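PDB 6BLD: cytochrome P450 268A2 Cyp268A2 from Mycobacterium marinum, which is a haem protein of the cytochrome P450 family, binding protoporphyrin IX with its iron inside a predominantly helical fold. Local coordinates for residues 131-136 / 375-380; 138-143 / 155-160; 263-268 / 379-384. All coordinates share one frame; numbering follows the deposited sequence.

Contact 1: 131-136 / 375-380; sequences DSIKIN and AHLARA. With HEM (protoporphyrin IX containing Fe), chain B.
Ile133 and Leu377 meet through their methyl ends, and their torsions bring them together. With chi1 at -63°, Ile133 sets CG2 anti to its backbone N and CG1 beside that N, and an extended chi2 (171°) carries CD1 out to the facing helix. Leu377 has CG anti to its own N (chi1 -180°), which swings a side chain that does not start out aimed at Ile133 round until its end comes near. The two chains lie at a slant to one another, with Ile133 CD1 3.8 Å from Leu377 CD1. The other branch of Ile133 rests against the backbone, CG2 lying 4.0 Å from Ala380 O. Ala380 adds a looser touch, CB to Ile133 CD1 at 4.3 Å. A beta-branched isoleucine suits this place because its CD1 arm reaches Leu377 and the Ala380 methyl while CG2 lies against the Ala380 carbonyl; alanine keeps the facing surface low. Leu377 is forked too: its CD2 reaches the haem vinyl carbon CAB at 3.8 Å, and Ala378 CB packs 3.5 Å from haem CBB, its small methyl fitting close to the porphyrin rim. This buried apolar link joins helix 123-147 to the start of helix 375-392, helices D and L of the conserved P450 D-E-I-L four-helix bundle. Helix 160-170, the E helix, closes one side, its Thr165 touching both Ile133 and Leu377.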
loop_
_atom_site.group_PDB
_atom_site.type_symbol
_atom_site.label_atom_id
_atom_site.label_comp_id
_atom_site.label_asym_id
_atom_site.label_seq_id
_atom_site.Cartn_x
_atom_site.Cartn_y
_atom_site.Cartn_z
ATOM N N ASP A 131 12.153 -7.472 -18.194
ATOM C CA ASP A 131 13.035 -6.681 -19.045
ATOM C C ASP A 131 12.419 -5.326 -19.372
ATOM O O ASP A 131 13.128 -4.314 -19.428
ATOM C CB ASP A 131 13.359 -7.450 -20.325
ATOM C CG ASP A 131 14.466 -8.468 -20.127
ATOM O OD1 ASP A 131 15.608 -8.055 -19.835
ATOM O OD2 ASP A 131 14.193 -9.679 -20.260
ATOM N N SER A 132 11.101 -5.283 -19.587
ATOM C CA SER A 132 10.437 -4.006 -19.828
ATOM C C SER A 132 10.472 -3.117 -18.591
ATOM O O SER A 132 10.563 -1.890 -18.712
ATOM C CB SER A 132 8.995 -4.238 -20.279
ATOM O OG SER A 132 8.179 -4.632 -19.191
ATOM N N ILE A 133 10.397 -3.715 -17.401
ATOM C CA ILE A 133 10.556 -2.942 -16.173
ATOM C C ILE A 133 11.980 -2.415 -16.060
ATOM O O ILE A 133 12.204 -1.264 -15.666
ATOM C CB ILE A 133 10.167 -3.799 -14.953
ATOM C CG1 ILE A 133 8.687 -4.179 -15.021
ATOM C CG2 ILE A 133 10.477 -3.063 -13.654
ATOM C CD1 ILE A 133 8.267 -5.196 -13.981
ATOM N N LYS A 134 12.965 -3.243 -16.417
ATOM C CA LYS A 134 14.354 -2.797 -16.399
ATOM C C LYS A 134 14.593 -1.698 -17.427
ATOM O O LYS A 134 15.365 -0.764 -17.181
ATOM C CB LYS A 134 15.288 -3.979 -16.656
ATOM C CG LYS A 134 15.349 -4.991 -15.522
ATOM C CD LYS A 134 16.189 -6.195 -15.915
ATOM C CE LYS A 134 16.536 -7.051 -14.709
ATOM N NZ LYS A 134 16.541 -8.502 -15.044
ATOM N N ILE A 135 13.941 -1.792 -18.586
ATOM C CA ILE A 135 14.111 -0.776 -19.619
ATOM C C ILE A 135 13.448 0.530 -19.195
ATOM O O ILE A 135 13.970 1.621 -19.452
ATOM C CB ILE A 135 13.572 -1.295 -20.965
ATOM C CG1 ILE A 135 14.539 -2.324 -21.558
ATOM C CG2 ILE A 135 13.359 -0.155 -21.951
ATOM C CD1 ILE A 135 13.875 -3.347 -22.460
ATOM N N ASN A 136 12.297 0.444 -18.522
ATOM C CA ASN A 136 11.660 1.649 -18.000
ATOM C C ASN A 136 12.483 2.262 -16.872
ATOM O O ASN A 136 12.619 3.488 -16.792
ATOM C CB ASN A 136 10.243 1.333 -17.521
ATOM C CG ASN A 136 9.226 1.369 -18.646
ATOM O OD1 ASN A 136 9.391 2.101 -19.620
ATOM N ND2 ASN A 136 8.164 0.580 -18.512
ATOM N N ALA A 375 3.011 -8.581 -5.250
ATOM C CA ALA A 375 4.242 -8.689 -4.472
ATOM C C ALA A 375 5.437 -8.967 -5.373
ATOM O O ALA A 375 6.469 -8.293 -5.281
ATOM C CB ALA A 375 4.092 -9.779 -3.410
ATOM N N HIS A 376 5.312 -9.953 -6.265
ATOM C CA HIS A 376 6.409 -10.258 -7.178
ATOM C C HIS A 376 6.671 -9.097 -8.127
ATOM O O HIS A 376 7.827 -8.793 -8.444
ATOM C CB HIS A 376 6.103 -11.534 -7.961
ATOM C CG HIS A 376 5.681 -12.682 -7.099
ATOM N ND1 HIS A 376 6.505 -13.237 -6.143
ATOM C CD2 HIS A 376 4.520 -13.378 -7.045
ATOM C CE1 HIS A 376 5.870 -14.226 -5.539
ATOM N NE2 HIS A 376 4.664 -14.332 -6.067
ATOM N N LEU A 377 5.608 -8.434 -8.588
ATOM C CA LEU A 377 5.779 -7.282 -9.466
ATOM C C LEU A 377 6.439 -6.123 -8.731
ATOM O O LEU A 377 7.304 -5.439 -9.288
ATOM C CB LEU A 377 4.428 -6.856 -10.036
ATOM C CG LEU A 377 4.438 -5.656 -10.981
ATOM C CD1 LEU A 377 4.971 -6.065 -12.345
ATOM C CD2 LEU A 377 3.045 -5.061 -11.098
ATOM N N ALA A 378 6.041 -5.885 -7.479
ATOM C CA ALA A 378 6.659 -4.818 -6.702
ATOM C C ALA A 378 8.144 -5.078 -6.491
ATOM O O ALA A 378 8.970 -4.173 -6.657
ATOM C CB ALA A 378 5.948 -4.665 -5.360
ATOM N N ARG A 379 8.501 -6.315 -6.128
ATOM C CA ARG A 379 9.905 -6.649 -5.909
ATOM C C ARG A 379 10.723 -6.457 -7.178
ATOM O O ARG A 379 11.861 -5.977 -7.124
ATOM C CB ARG A 379 10.028 -8.086 -5.404
ATOM C CG ARG A 379 9.432 -8.307 -4.025
ATOM C CD ARG A 379 9.469 -9.774 -3.630
ATOM N NE ARG A 379 9.093 -9.963 -2.233
ATOM C CZ ARG A 379 8.107 -10.753 -1.821
ATOM N NH1 ARG A 379 7.393 -11.443 -2.700
ATOM N NH2 ARG A 379 7.838 -10.858 -0.526
ATOM N N ALA A 380 10.160 -6.824 -8.332
ATOM C CA ALA A 380 10.872 -6.627 -9.591
ATOM C C ALA A 380 11.099 -5.148 -9.872
ATOM O O ALA A 380 12.140 -4.764 -10.417
ATOM C CB ALA A 380 10.102 -7.283 -10.739
HETATM C CHA HEM B . -3.134 -6.269 -1.369
HETATM C CHB HEM B . -2.032 -4.982 -5.919
HETATM C CHC HEM B . 2.337 -3.465 -4.432
HETATM C CHD HEM B . 0.839 -3.960 0.169
HETATM C C1A HEM B . -3.219 -6.065 -2.731
HETATM C C2A HEM B . -4.344 -6.397 -3.582
HETATM C C3A HEM B . -4.040 -6.045 -4.833
HETATM C C4A HEM B . -2.710 -5.470 -4.826
HETATM C CMA HEM B . -4.946 -6.219 -6.072
HETATM C CAA HEM B . -5.661 -7.057 -3.120
HETATM C CBA HEM B . -5.444 -8.565 -3.034
HETATM C CGA HEM B . -6.644 -9.226 -2.408
HETATM O O1A HEM B . -6.798 -10.465 -2.571
HETATM O O2A HEM B . -7.451 -8.516 -1.754
HETATM C C1B HEM B . -0.734 -4.521 -5.928
HETATM C C2B HEM B . 0.044 -4.213 -7.107
HETATM C C3B HEM B . 1.250 -3.798 -6.723
HETATM C C4B HEM B . 1.290 -3.818 -5.265
HETATM C CMB HEM B . -0.430 -4.347 -8.570
HETATM C CAB HEM B . 2.345 -3.382 -7.733
HETATM C CBB HEM B . 3.590 -3.076 -7.369
HETATM C C1C HEM B . 2.317 -3.472 -3.050
HETATM C C2C HEM B . 3.417 -3.118 -2.172
HETATM C C3C HEM B . 2.990 -3.250 -0.901
HETATM C C4C HEM B . 1.618 -3.703 -0.938
HETATM C CMC HEM B . 4.804 -2.656 -2.680
HETATM C CAC HEM B . 3.734 -3.021 0.436
HETATM C CBC HEM B . 5.054 -2.837 0.529
HETATM C C1D HEM B . -0.357 -4.643 0.169
HETATM C C2D HEM B . -1.114 -5.047 1.334
HETATM C C3D HEM B . -2.214 -5.683 0.914
HETATM C C4D HEM B . -2.190 -5.708 -0.537
HETATM C CMD HEM B . -0.708 -4.777 2.800
HETATM C CAD HEM B . -3.314 -6.295 1.812
HETATM C CBD HEM B . -2.827 -7.636 2.354
HETATM C CGD HEM B . -3.849 -8.244 3.281
HETATM O O1D HEM B . -3.566 -9.330 3.852
HETATM O O2D HEM B . -4.941 -7.647 3.454
HETATM N NA HEM B . -2.239 -5.499 -3.526
HETATM N NB HEM B . 0.058 -4.268 -4.822
HETATM N NC HEM B . 1.239 -3.825 -2.260
HETATM N ND HEM B . -1.041 -5.063 -0.953
HETATM FE FE HEM B . -0.393 -4.879 -2.889
#

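Contact 2: 138-143 / 155-160; sequences KGIVDE and EHCAKE
Ile140 carries the contact, spreading its branches over the turn that leads from Cys157 to Glu160. Its CD1 lies 3.7 Å from Glu160 CB, so the aliphatic root of the glutamate, not its carboxylate, does the touching. CG2, set anti to the backbone N by a chi1 of -78°, goes the other way along the turn, 3.9 Å from Cys157 CA and 4.0 Å from His156 O. Cys157 SG is a further apolar neighbour at 4.2 Å from Ile140 CG2. Leu161 and Arg164 of helix 160-170 complete the surroundings of Ile140. Backbone geometry places these partners: a wider pi-type turn runs through 155-158, and Glu160 N donates to Cys157 O at 3.1 Å. Helix 123-147 is thereby tied to the short helix 153-158 that follows it, near the start of helix 160-170; farther out, Val141 packs on Ile385 of helix 375-392. Glu160 bends at chi2 (-43°), turning its acid toward charged neighbours. It and Glu143 each form a long, weak ion pair with Arg164, but Glu178 OE2 lies close to Glu160 OE2, and this crowding of acids may raise the pKa of Glu160. Adhesion therefore comes from dispersion and burial of isoleucine, with the acids kept to the margin.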
loop_
_atom_site.group_PDB
_atom_site.type_symbol
_atom_site.label_atom_id
_atom_site.label_comp_id
_atom_site.label_asym_id
_atom_site.label_seq_id
_atom_site.Cartn_x
_atom_site.Cartn_y
_atom_site.Cartn_z
ATOM N N LYS A 138 15.729 2.118 -16.450
ATOM C CA LYS A 138 16.922 2.753 -16.997
ATOM C C LYS A 138 16.607 4.124 -17.584
ATOM O O LYS A 138 17.343 5.090 -17.353
ATOM C CB LYS A 138 17.537 1.849 -18.061
ATOM C CG LYS A 138 19.039 1.856 -18.107
ATOM C CD LYS A 138 19.553 0.670 -18.893
ATOM C CE LYS A 138 20.562 -0.065 -18.042
ATOM N NZ LYS A 138 21.700 0.871 -17.740
ATOM N N GLY A 139 15.530 4.223 -18.366
ATOM C CA GLY A 139 15.169 5.500 -18.953
ATOM C C GLY A 139 14.703 6.518 -17.932
ATOM O O GLY A 139 14.922 7.720 -18.109
ATOM N N ILE A 140 14.055 6.061 -16.859
ATOM C CA ILE A 140 13.587 6.982 -15.828
ATOM C C ILE A 140 14.770 7.598 -15.089
ATOM O O ILE A 140 14.828 8.816 -14.881
ATOM C CB ILE A 140 12.623 6.265 -14.864
ATOM C CG1 ILE A 140 11.240 6.136 -15.503
ATOM C CG2 ILE A 140 12.526 7.010 -13.543
ATOM C CD1 ILE A 140 10.422 4.984 -14.970
ATOM N N VAL A 141 15.734 6.766 -14.685
ATOM C CA VAL A 141 16.922 7.287 -14.014
ATOM C C VAL A 141 17.745 8.141 -14.970
ATOM O O VAL A 141 18.377 9.120 -14.552
ATOM C CB VAL A 141 17.751 6.132 -13.423
ATOM C CG1 VAL A 141 18.991 6.663 -12.720
ATOM C CG2 VAL A 141 16.905 5.316 -12.458
ATOM N N ASP A 142 17.745 7.799 -16.260
ATOM C CA ASP A 142 18.433 8.624 -17.247
ATOM C C ASP A 142 17.790 10.002 -17.347
ATOM O O ASP A 142 18.483 11.027 -17.344
ATOM C CB ASP A 142 18.429 7.925 -18.608
ATOM C CG ASP A 142 19.157 8.722 -19.674
ATOM O OD1 ASP A 142 20.324 9.099 -19.442
ATOM O OD2 ASP A 142 18.563 8.970 -20.744
ATOM N N GLU A 143 16.458 10.046 -17.436
ATOM C CA GLU A 143 15.762 11.329 -17.470
ATOM C C GLU A 143 15.932 12.092 -16.163
ATOM O O GLU A 143 15.976 13.327 -16.171
ATOM C CB GLU A 143 14.279 11.117 -17.772
ATOM C CG GLU A 143 13.993 10.639 -19.186
ATOM C CD GLU A 143 12.691 9.868 -19.286
ATOM O OE1 GLU A 143 12.644 8.874 -20.041
ATOM O OE2 GLU A 143 11.714 10.255 -18.609
ATOM N N GLU A 155 8.533 13.139 -7.909
ATOM C CA GLU A 155 7.890 13.376 -9.196
ATOM C C GLU A 155 8.732 12.888 -10.367
ATOM O O GLU A 155 8.179 12.452 -11.382
ATOM C CB GLU A 155 7.579 14.864 -9.362
ATOM C CG GLU A 155 6.435 15.158 -10.320
ATOM C CD GLU A 155 5.077 14.807 -9.737
ATOM O OE1 GLU A 155 4.989 14.590 -8.509
ATOM O OE2 GLU A 155 4.096 14.751 -10.507
ATOM N N HIS A 156 10.057 12.945 -10.250
ATOM C CA HIS A 156 10.945 12.615 -11.355
ATOM C C HIS A 156 11.432 11.171 -11.335
ATOM O O HIS A 156 12.206 10.785 -12.215
ATOM C CB HIS A 156 12.151 13.561 -11.359
ATOM C CG HIS A 156 11.831 14.939 -11.848
ATOM N ND1 HIS A 156 10.914 15.756 -11.223
ATOM C CD2 HIS A 156 12.302 15.641 -12.906
ATOM C CE1 HIS A 156 10.835 16.904 -11.873
ATOM N NE2 HIS A 156 11.668 16.860 -12.898
ATOM N N CYS A 157 11.001 10.363 -10.366
ATOM C CA CYS A 157 11.484 8.989 -10.292
ATOM C C CYS A 157 10.522 8.065 -9.554
ATOM O O CYS A 157 10.074 7.059 -10.113
ATOM C CB CYS A 157 12.857 8.948 -9.619
ATOM S SG CYS A 157 13.590 7.298 -9.538
ATOM N N ALA A 158 10.203 8.399 -8.301
ATOM C CA ALA A 158 9.454 7.475 -7.451
ATOM C C ALA A 158 8.086 7.146 -8.038
ATOM O O ALA A 158 7.617 6.007 -7.934
ATOM C CB ALA A 158 9.306 8.058 -6.047
ATOM N N LYS A 159 7.430 8.125 -8.656
ATOM C CA LYS A 159 6.103 7.908 -9.216
ATOM C C LYS A 159 6.131 7.381 -10.645
ATOM O O LYS A 159 5.091 6.936 -11.142
ATOM C CB LYS A 159 5.293 9.210 -9.173
ATOM C CG LYS A 159 5.741 10.244 -10.193
ATOM C CD LYS A 159 4.595 11.151 -10.616
ATOM C CE LYS A 159 4.957 11.933 -11.870
ATOM N NZ LYS A 159 3.958 12.992 -12.185
ATOM N N GLU A 160 7.289 7.401 -11.309
ATOM C CA GLU A 160 7.332 7.116 -12.740
ATOM C C GLU A 160 7.310 5.618 -13.028
ATOM O O GLU A 160 6.555 5.159 -13.892
ATOM C CB GLU A 160 8.568 7.763 -13.366
ATOM C CG GLU A 160 8.322 9.164 -13.898
ATOM C CD GLU A 160 7.010 9.279 -14.654
ATOM O OE1 GLU A 160 6.807 8.523 -15.629
ATOM O OE2 GLU A 160 6.178 10.127 -14.270
#

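Contact 3: 263-268 / 379-384; sequences DTTRQT and RAQLRA. With HEM (protoporphyrin IX containing Fe), chain B.
Thr265 turns its methyl, not its hydroxyl, toward the facing helix, where it meets Gln381 and Leu382. The side chains of Thr265 and Gln381 stand nearly at right angles, CG2 of the threonine coming within 3.8 Å of Gln381 OE1; Leu382 runs at a slant to Thr265, its CD2 lying 4.0 Å from that same CG2. One turn later Thr268 repeats the scheme, crossing Leu382 roughly perpendicularly with CG2 4.0 Å from CD2, so one leucine methyl packs against both threonine methyls. In both threonines OG1 sits beside the backbone N (chi1 -50° in Thr265), which puts CG2 anti to that N and turns the hydroxyls aside, that of Thr268 to its own helix and that of Thr265 toward the haem vinyl. Thr268 OG1 donates to Thr264 O at 2.9 Å, approaching 40° out of the carbonyl plane; Thr264 O thus takes two bonds, from Thr268 N and OG1. Gln381 NE2 lies 3.6 Å from the vinyl carbon CBB. Thr264 sits over pyrrole C of the haem, hydrogen-bonds through OG1 to Ala260 O and touches the bound (3E,5E)-6,10-dimethylundeca-3,5,9-trien-2-one; Asp263 and Thr264 are consistent with the acid-threonine pair of the long central P450 helix. The segment axes, of helices 247-278 and 375-392, pass at 10.5 Å and run in the same sense, 28° apart. Pro162 of helix 160-170 packs against Thr265 and Gln381, and Val298 and Val302 of helix 290-305 back Leu382.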
loop_
_atom_site.group_PDB
_atom_site.type_symbol
_atom_site.label_atom_id
_atom_site.label_comp_id
_atom_site.label_asym_id
_atom_site.label_seq_id
_atom_site.Cartn_x
_atom_site.Cartn_y
_atom_site.Cartn_z
ATOM N N ASP A 263 0.624 3.644 -5.514
ATOM C CA ASP A 263 0.976 4.361 -4.292
ATOM C C ASP A 263 2.000 3.599 -3.458
ATOM O O ASP A 263 2.942 4.198 -2.931
ATOM C CB ASP A 263 -0.282 4.634 -3.468
ATOM C CG ASP A 263 -1.305 5.467 -4.219
ATOM O OD1 ASP A 263 -1.024 5.877 -5.366
ATOM O OD2 ASP A 263 -2.392 5.714 -3.655
ATOM N N THR A 264 1.831 2.282 -3.326
ATOM C CA THR A 264 2.696 1.509 -2.439
ATOM C C THR A 264 4.140 1.505 -2.929
ATOM O O THR A 264 5.064 1.830 -2.173
ATOM C CB THR A 264 2.172 0.079 -2.315
ATOM O OG1 THR A 264 2.066 -0.502 -3.619
ATOM C CG2 THR A 264 0.807 0.070 -1.648
ATOM N N THR A 265 4.355 1.129 -4.191
ATOM C CA THR A 265 5.711 1.085 -4.730
ATOM C C THR A 265 6.333 2.475 -4.772
ATOM O O THR A 265 7.527 2.637 -4.495
ATOM C CB THR A 265 5.699 0.462 -6.127
ATOM O OG1 THR A 265 4.965 -0.767 -6.090
ATOM C CG2 THR A 265 7.120 0.186 -6.609
ATOM N N ARG A 266 5.535 3.489 -5.114
ATOM C CA ARG A 266 6.052 4.851 -5.186
ATOM C C ARG A 266 6.594 5.310 -3.837
ATOM O O ARG A 266 7.657 5.939 -3.769
ATOM C CB ARG A 266 4.956 5.791 -5.688
ATOM C CG ARG A 266 5.068 7.236 -5.238
ATOM C CD ARG A 266 3.839 8.011 -5.695
ATOM N NE ARG A 266 3.918 9.435 -5.388
ATOM C CZ ARG A 266 3.242 10.374 -6.044
ATOM N NH1 ARG A 266 2.439 10.039 -7.046
ATOM N NH2 ARG A 266 3.370 11.649 -5.702
ATOM N N GLN A 267 5.890 4.991 -2.747
ATOM C CA GLN A 267 6.373 5.394 -1.430
ATOM C C GLN A 267 7.581 4.568 -1.005
ATOM O O GLN A 267 8.508 5.095 -0.380
ATOM C CB GLN A 267 5.255 5.284 -0.392
ATOM C CG GLN A 267 3.999 6.090 -0.710
ATOM C CD GLN A 267 4.291 7.498 -1.206
ATOM O OE1 GLN A 267 5.198 8.171 -0.716
ATOM N NE2 GLN A 267 3.509 7.951 -2.177
ATOM N N THR A 268 7.590 3.273 -1.336
ATOM C CA THR A 268 8.728 2.431 -0.981
ATOM C C THR A 268 10.005 2.898 -1.669
ATOM O O THR A 268 11.093 2.806 -1.088
ATOM C CB THR A 268 8.434 0.970 -1.332
ATOM O OG1 THR A 268 7.196 0.571 -0.726
ATOM C CG2 THR A 268 9.545 0.060 -0.828
ATOM N N ARG A 379 8.501 -6.315 -6.128
ATOM C CA ARG A 379 9.905 -6.649 -5.909
ATOM C C ARG A 379 10.723 -6.457 -7.178
ATOM O O ARG A 379 11.861 -5.977 -7.124
ATOM C CB ARG A 379 10.028 -8.086 -5.404
ATOM C CG ARG A 379 9.432 -8.307 -4.025
ATOM C CD ARG A 379 9.469 -9.774 -3.630
ATOM N NE ARG A 379 9.093 -9.963 -2.233
ATOM C CZ ARG A 379 8.107 -10.753 -1.821
ATOM N NH1 ARG A 379 7.393 -11.443 -2.700
ATOM N NH2 ARG A 379 7.838 -10.858 -0.526
ATOM N N ALA A 380 10.160 -6.824 -8.332
ATOM C CA ALA A 380 10.872 -6.627 -9.591
ATOM C C ALA A 380 11.099 -5.148 -9.872
ATOM O O ALA A 380 12.140 -4.764 -10.417
ATOM C CB ALA A 380 10.102 -7.283 -10.739
ATOM N N GLN A 381 10.136 -4.301 -9.502
ATOM C CA GLN A 381 10.295 -2.865 -9.717
ATOM C C GLN A 381 11.376 -2.283 -8.813
ATOM O O GLN A 381 12.177 -1.450 -9.254
ATOM C CB GLN A 381 8.963 -2.151 -9.489
ATOM C CG GLN A 381 7.904 -2.470 -10.526
ATOM C CD GLN A 381 6.672 -1.604 -10.373
ATOM O OE1 GLN A 381 6.763 -0.379 -10.300
ATOM N NE2 GLN A 381 5.507 -2.240 -10.318
ATOM N N LEU A 382 11.415 -2.715 -7.548
ATOM C CA LEU A 382 12.396 -2.182 -6.607
ATOM C C LEU A 382 13.804 -2.646 -6.948
ATOM O O LEU A 382 14.764 -1.884 -6.804
ATOM C CB LEU A 382 12.034 -2.578 -5.177
ATOM C CG LEU A 382 10.598 -2.264 -4.755
ATOM C CD1 LEU A 382 10.223 -3.008 -3.481
ATOM C CD2 LEU A 382 10.406 -0.761 -4.604
ATOM N N ARG A 383 13.953 -3.895 -7.382
ATOM C CA ARG A 383 15.259 -4.368 -7.830
ATOM C C ARG A 383 15.754 -3.570 -9.030
ATOM O O ARG A 383 16.945 -3.243 -9.125
ATOM C CB ARG A 383 15.187 -5.862 -8.172
ATOM C CG ARG A 383 14.973 -6.780 -6.974
ATOM C CD ARG A 383 15.232 -8.238 -7.348
ATOM N NE ARG A 383 14.540 -8.617 -8.578
ATOM C CZ ARG A 383 13.359 -9.225 -8.614
ATOM N NH1 ARG A 383 12.729 -9.526 -7.487
ATOM N NH2 ARG A 383 12.806 -9.529 -9.780
ATOM N N ALA A 384 14.854 -3.243 -9.958
ATOM C CA ALA A 384 15.257 -2.571 -11.185
ATOM C C ALA A 384 15.581 -1.100 -10.953
ATOM O O ALA A 384 16.584 -0.598 -11.472
ATOM C CB ALA A 384 14.163 -2.712 -12.243
HETATM C CHA HEM B . -3.134 -6.269 -1.369
HETATM C CHB HEM B . -2.032 -4.982 -5.919
HETATM C CHC HEM B . 2.337 -3.465 -4.432
HETATM C CHD HEM B . 0.839 -3.960 0.169
HETATM C C1A HEM B . -3.219 -6.065 -2.731
HETATM C C2A HEM B . -4.344 -6.397 -3.582
HETATM C C3A HEM B . -4.040 -6.045 -4.833
HETATM C C4A HEM B . -2.710 -5.470 -4.826
HETATM C CMA HEM B . -4.946 -6.219 -6.072
HETATM C CAA HEM B . -5.661 -7.057 -3.120
HETATM C CBA HEM B . -5.444 -8.565 -3.034
HETATM C CGA HEM B . -6.644 -9.226 -2.408
HETATM O O1A HEM B . -6.798 -10.465 -2.571
HETATM O O2A HEM B . -7.451 -8.516 -1.754
HETATM C C1B HEM B . -0.734 -4.521 -5.928
HETATM C C2B HEM B . 0.044 -4.213 -7.107
HETATM C C3B HEM B . 1.250 -3.798 -6.723
HETATM C C4B HEM B . 1.290 -3.818 -5.265
HETATM C CMB HEM B . -0.430 -4.347 -8.570
HETATM C CAB HEM B . 2.345 -3.382 -7.733
HETATM C CBB HEM B . 3.590 -3.076 -7.369
HETATM C C1C HEM B . 2.317 -3.472 -3.050
HETATM C C2C HEM B . 3.417 -3.118 -2.172
HETATM C C3C HEM B . 2.990 -3.250 -0.901
HETATM C C4C HEM B . 1.618 -3.703 -0.938
HETATM C CMC HEM B . 4.804 -2.656 -2.680
HETATM C CAC HEM B . 3.734 -3.021 0.436
HETATM C CBC HEM B . 5.054 -2.837 0.529
HETATM C C1D HEM B . -0.357 -4.643 0.169
HETATM C C2D HEM B . -1.114 -5.047 1.334
HETATM C C3D HEM B . -2.214 -5.683 0.914
HETATM C C4D HEM B . -2.190 -5.708 -0.537
HETATM C CMD HEM B . -0.708 -4.777 2.800
HETATM C CAD HEM B . -3.314 -6.295 1.812
HETATM C CBD HEM B . -2.827 -7.636 2.354
HETATM C CGD HEM B . -3.849 -8.244 3.281
HETATM O O1D HEM B . -3.566 -9.330 3.852
HETATM O O2D HEM B . -4.941 -7.647 3.454
HETATM N NA HEM B . -2.239 -5.499 -3.526
HETATM N NB HEM B . 0.058 -4.268 -4.822
HETATM N NC HEM B . 1.239 -3.825 -2.260
HETATM N ND HEM B . -1.041 -5.063 -0.953
HETATM FE FE HEM B . -0.393 -4.879 -2.889
#

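How the contacts relate
Contacts 1 and 3 are close neighbours, their centres about 8 Å apart, because both use helix 375-392: helix 123-147 packs against its beginning, helix 247-278 farther along. Ile133 joins them directly, its CG2 also touching Gln381 and Ala384. Contact 2 has its centre about 14 Å from that of contact 1 and about 12 Å from that of contact 3, which it meets where Ala158 and Lys159 pack on Arg266. Along the chain, contact 2 falls within the span between the two segments of contact 1 and closes before contact 3 opens. Helices 123-147, 160-170, 247-278 and 375-392 form the D-E-I-L four-helix bundle of P450s, and contacts 1 and 3 bring it to the haem.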